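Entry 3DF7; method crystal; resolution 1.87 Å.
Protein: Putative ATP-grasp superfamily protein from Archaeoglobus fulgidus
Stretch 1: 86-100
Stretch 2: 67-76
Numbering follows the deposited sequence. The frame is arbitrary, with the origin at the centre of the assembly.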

# COMPACT_ATOMS: atom_id res chain seq x y z
N THR A 86 -13.87 3.75 5.80
CA THR A 86 -14.86 4.81 5.88
C THR A 86 -14.70 5.88 4.80
O THR A 86 -15.68 6.35 4.23
CB THR A 86 -14.87 5.47 7.28
OG1 THR A 86 -13.62 6.13 7.52
CG2 THR A 86 -15.09 4.42 8.34
N LEU A 87 -13.45 6.25 4.51
CA LEU A 87 -13.20 7.26 3.49
C LEU A 87 -13.65 6.76 2.13
O LEU A 87 -14.29 7.49 1.36
CB LEU A 87 -11.72 7.63 3.46
CG LEU A 87 -11.20 8.39 4.69
CD1 LEU A 87 -9.69 8.51 4.61
CD2 LEU A 87 -11.85 9.76 4.76
N THR A 88 -13.33 5.51 1.82
CA THR A 88 -13.70 4.93 0.54
C THR A 88 -15.22 4.78 0.41
O THR A 88 -15.80 5.11 -0.62
CB THR A 88 -13.04 3.56 0.33
OG1 THR A 88 -11.62 3.69 0.45
CG2 THR A 88 -13.38 3.01 -1.05
N LYS A 89 -15.85 4.28 1.47
CA LYS A 89 -17.29 4.08 1.47
C LYS A 89 -18.01 5.41 1.21
O LYS A 89 -19.03 5.45 0.51
CB LYS A 89 -17.74 3.51 2.82
CG LYS A 89 -19.20 3.09 2.88
CD LYS A 89 -19.54 2.50 4.23
CE LYS A 89 -21.00 2.10 4.32
NZ LYS A 89 -21.33 1.59 5.67
N LYS A 90 -17.46 6.48 1.76
CA LYS A 90 -18.02 7.82 1.58
C LYS A 90 -17.87 8.27 0.14
O LYS A 90 -18.81 8.78 -0.47
CB LYS A 90 -17.32 8.81 2.52
CG LYS A 90 -17.73 10.26 2.33
CD LYS A 90 -17.02 11.18 3.32
CE LYS A 90 -17.41 12.63 3.12
NZ LYS A 90 -16.82 13.51 4.16
N ALA A 91 -16.68 8.06 -0.42
CA ALA A 91 -16.40 8.45 -1.80
C ALA A 91 -17.22 7.67 -2.83
O ALA A 91 -17.65 8.23 -3.83
CB ALA A 91 -14.91 8.30 -2.08
N GLU A 92 -17.43 6.38 -2.58
CA GLU A 92 -18.19 5.54 -3.51
C GLU A 92 -19.55 6.12 -3.89
O GLU A 92 -20.07 5.85 -4.97
CB GLU A 92 -18.41 4.15 -2.91
CG GLU A 92 -17.14 3.36 -2.68
CD GLU A 92 -17.42 1.99 -2.10
OE1 GLU A 92 -18.20 1.92 -1.12
OE2 GLU A 92 -16.86 1.00 -2.60
N LYS A 93 -20.12 6.90 -2.98
CA LYS A 93 -21.43 7.51 -3.21
C LYS A 93 -21.40 8.60 -4.27
O LYS A 93 -22.45 9.06 -4.73
CB LYS A 93 -21.95 8.09 -1.89
CG LYS A 93 -23.35 8.70 -1.93
CD LYS A 93 -24.45 7.64 -2.07
CE LYS A 93 -24.61 7.15 -3.50
NZ LYS A 93 -25.69 6.12 -3.61
N TYR A 94 -20.20 9.01 -4.70
CA TYR A 94 -20.07 10.08 -5.68
C TYR A 94 -19.63 9.74 -7.10
O TYR A 94 -20.31 10.11 -8.06
CB TYR A 94 -19.14 11.18 -5.15
CG TYR A 94 -19.66 11.85 -3.91
CD1 TYR A 94 -19.48 11.28 -2.66
CD2 TYR A 94 -20.38 13.05 -4.00
CE1 TYR A 94 -19.99 11.88 -1.51
CE2 TYR A 94 -20.90 13.65 -2.86
CZ TYR A 94 -20.71 13.06 -1.62
OH TYR A 94 -21.23 13.64 -0.49
N CYS A 95 -18.50 9.07 -7.24
CA CYS A 95 -18.00 8.74 -8.58
C CYS A 95 -17.24 7.43 -8.67
O CYS A 95 -17.12 6.70 -7.68
CB CYS A 95 -17.12 9.89 -9.08
SG CYS A 95 -15.88 10.42 -7.88
N GLU A 96 -16.72 7.14 -9.86
CA GLU A 96 -15.98 5.90 -10.10
C GLU A 96 -14.80 5.77 -9.15
O GLU A 96 -14.13 6.76 -8.83
CB GLU A 96 -15.47 5.83 -11.54
CG GLU A 96 -14.93 4.45 -11.91
CD GLU A 96 -14.13 4.44 -13.20
OE1 GLU A 96 -14.60 5.01 -14.21
OE2 GLU A 96 -13.03 3.85 -13.20
N ASN A 97 -14.55 4.55 -8.70
CA ASN A 97 -13.47 4.25 -7.78
C ASN A 97 -12.33 3.57 -8.53
O ASN A 97 -12.52 2.51 -9.13
CB ASN A 97 -13.99 3.32 -6.68
CG ASN A 97 -12.98 3.09 -5.57
OD1 ASN A 97 -11.83 3.53 -5.64
ND2 ASN A 97 -13.42 2.38 -4.53
N LEU A 98 -11.14 4.17 -8.52
CA LEU A 98 -9.99 3.58 -9.20
C LEU A 98 -9.32 2.57 -8.27
O LEU A 98 -8.41 1.85 -8.68
CB LEU A 98 -8.97 4.66 -9.60
CG LEU A 98 -9.42 5.71 -10.62
CD1 LEU A 98 -8.20 6.49 -11.10
CD2 LEU A 98 -10.12 5.05 -11.80
N GLY A 99 -9.79 2.54 -7.03
CA GLY A 99 -9.27 1.62 -6.03
C GLY A 99 -10.27 0.54 -5.68
O GLY A 99 -11.23 0.31 -6.42
N SER A 100 -10.05 -0.14 -4.56
CA SER A 100 -10.93 -1.22 -4.13
C SER A 100 -12.22 -0.76 -3.46
O SER A 100 -12.29 0.33 -2.90
CB SER A 100 -10.18 -2.15 -3.17
OG SER A 100 -9.09 -2.80 -3.82
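Stretch 2 (67-76) LEKSDAFLII

The ring of Phe-73 is clamped on both faces by stretch 1: Ala-91 CB sits 3.3 Å from the ring centroid, almost on the ring normal, while Asn-97 CA covers the opposite face at 4.0 Å from the same centroid. One helical methyl and one strand backbone thus hold a single aromatic, whose end, at chi1 p, comes nearer to stretch 1. Cys-95 O closes the edge, 3.4 Å from Phe-73 CE2.

Stretch 2 starts at Leu-67, makes a type I turn to Ser-70, closed by Ser-70 N to Leu-67 O at 3.2 Å, and then extends as strand 72-76. This strand meets stretch 1 in two ways. Against helix 86-92 it runs nearly antiparallel, at 171°, with the axes 9.0 Å apart at closest approach. Against 96-97 it runs parallel, because the chain reverses after the helix. Glu-96 pairs with Ala-72 and Asn-97 with Phe-73, so the side chains of the first pair share one face of the sheet and those of the second pair the other, where the helix packs.

Hydrogen bonds set the register: Phe-73 N to Glu-96 O at 2.9 Å, Leu-98 N to Phe-73 O at 3.0 Å and nearly straight, and a weak one from Glu-96 N to Asp-71 O at 3.3 Å. A water links Ile-75 N, 2.9 Å from the water, to Asn-97 OD1, 3.0 Å from it.

At Ala-91 a small residue meets larger ones. Ala-91 points toward the strand, and its CB also reaches Ile-75 CD1 at 3.5 Å and Leu-67 CD2 at 3.9 Å. Leu-87 CB packs 4.0 Å from Ile-75 CG2. Leu-67 CB in turn lies over one face of Tyr-94, 3.6 Å from Tyr-94 CG. Beyond the pairing, Leu-98 CG rests 4.1 Å from Ala-72 CB.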

# COMPACT_ATOMS: atom_id res chain seq x y z
N LEU A 67 -15.52 15.78 -4.28
CA LEU A 67 -16.07 14.54 -4.82
C LEU A 67 -17.25 14.82 -5.76
O LEU A 67 -17.43 14.13 -6.76
CB LEU A 67 -16.53 13.63 -3.68
CG LEU A 67 -15.43 12.89 -2.93
CD1 LEU A 67 -15.98 12.29 -1.64
CD2 LEU A 67 -14.85 11.82 -3.83
N GLU A 68 -18.04 15.84 -5.42
CA GLU A 68 -19.21 16.22 -6.21
C GLU A 68 -18.83 16.71 -7.61
O GLU A 68 -19.67 16.71 -8.52
CB GLU A 68 -20.01 17.31 -5.49
CG GLU A 68 -20.46 16.95 -4.09
CD GLU A 68 -21.20 18.08 -3.40
OE1 GLU A 68 -20.70 19.22 -3.41
OE2 GLU A 68 -22.28 17.82 -2.82
N LYS A 69 -17.59 17.13 -7.78
CA LYS A 69 -17.13 17.65 -9.07
C LYS A 69 -16.11 16.73 -9.76
O LYS A 69 -15.48 17.13 -10.74
CB LYS A 69 -16.50 19.03 -8.87
CG LYS A 69 -17.44 20.06 -8.24
CD LYS A 69 -18.56 20.46 -9.19
CE LYS A 69 -19.49 21.50 -8.57
NZ LYS A 69 -20.23 20.96 -7.39
N SER A 70 -15.97 15.51 -9.26
CA SER A 70 -15.02 14.57 -9.83
C SER A 70 -15.67 13.43 -10.62
O SER A 70 -16.83 13.10 -10.39
CB SER A 70 -14.15 13.98 -8.72
OG SER A 70 -13.39 15.00 -8.09
N ASP A 71 -14.92 12.85 -11.55
CA ASP A 71 -15.40 11.74 -12.36
C ASP A 71 -14.91 10.42 -11.79
O ASP A 71 -15.48 9.36 -12.04
CB ASP A 71 -14.93 11.89 -13.81
CG ASP A 71 -15.51 13.12 -14.48
OD1 ASP A 71 -16.75 13.23 -14.53
OD2 ASP A 71 -14.73 13.97 -14.96
N ALA A 72 -13.82 10.48 -11.03
CA ALA A 72 -13.26 9.29 -10.40
C ALA A 72 -12.50 9.72 -9.16
O ALA A 72 -12.24 10.92 -8.97
CB ALA A 72 -12.32 8.57 -11.38
N PHE A 73 -12.16 8.76 -8.32
CA PHE A 73 -11.41 9.09 -7.12
C PHE A 73 -10.44 7.97 -6.78
O PHE A 73 -10.62 6.83 -7.22
CB PHE A 73 -12.35 9.34 -5.93
CG PHE A 73 -12.98 8.10 -5.35
CD1 PHE A 73 -12.28 7.31 -4.43
CD2 PHE A 73 -14.26 7.71 -5.72
CE1 PHE A 73 -12.85 6.15 -3.89
CE2 PHE A 73 -14.84 6.56 -5.19
CZ PHE A 73 -14.13 5.78 -4.27
N LEU A 74 -9.42 8.32 -6.02
CA LEU A 74 -8.42 7.37 -5.57
C LEU A 74 -8.04 7.83 -4.18
O LEU A 74 -7.48 8.92 -4.00
CB LEU A 74 -7.17 7.38 -6.47
CG LEU A 74 -6.11 6.38 -5.98
CD1 LEU A 74 -6.69 4.95 -6.01
CD2 LEU A 74 -4.87 6.48 -6.85
N ILE A 75 -8.37 7.01 -3.19
CA ILE A 75 -8.08 7.34 -1.81
C ILE A 75 -6.98 6.45 -1.25
O ILE A 75 -7.04 5.22 -1.33
CB ILE A 75 -9.38 7.23 -0.95
CG1 ILE A 75 -10.30 8.41 -1.32
CG2 ILE A 75 -9.04 7.23 0.54
CD1 ILE A 75 -11.66 8.37 -0.67
N ILE A 76 -5.96 7.09 -0.70
CA ILE A 76 -4.83 6.40 -0.10
C ILE A 76 -4.86 6.78 1.38
O ILE A 76 -4.71 7.95 1.72
CB ILE A 76 -3.50 6.87 -0.69
CG1 ILE A 76 -3.52 6.78 -2.22
CG2 ILE A 76 -2.37 6.01 -0.14
CD1 ILE A 76 -2.44 7.61 -2.89
O HOH W 1 -14.93 7.74 -14.44
O HOH W 2 -18.07 8.90 -12.41
O HOH W 3 -9.68 4.54 -3.89
O HOH W 4 -9.43 3.36 -1.55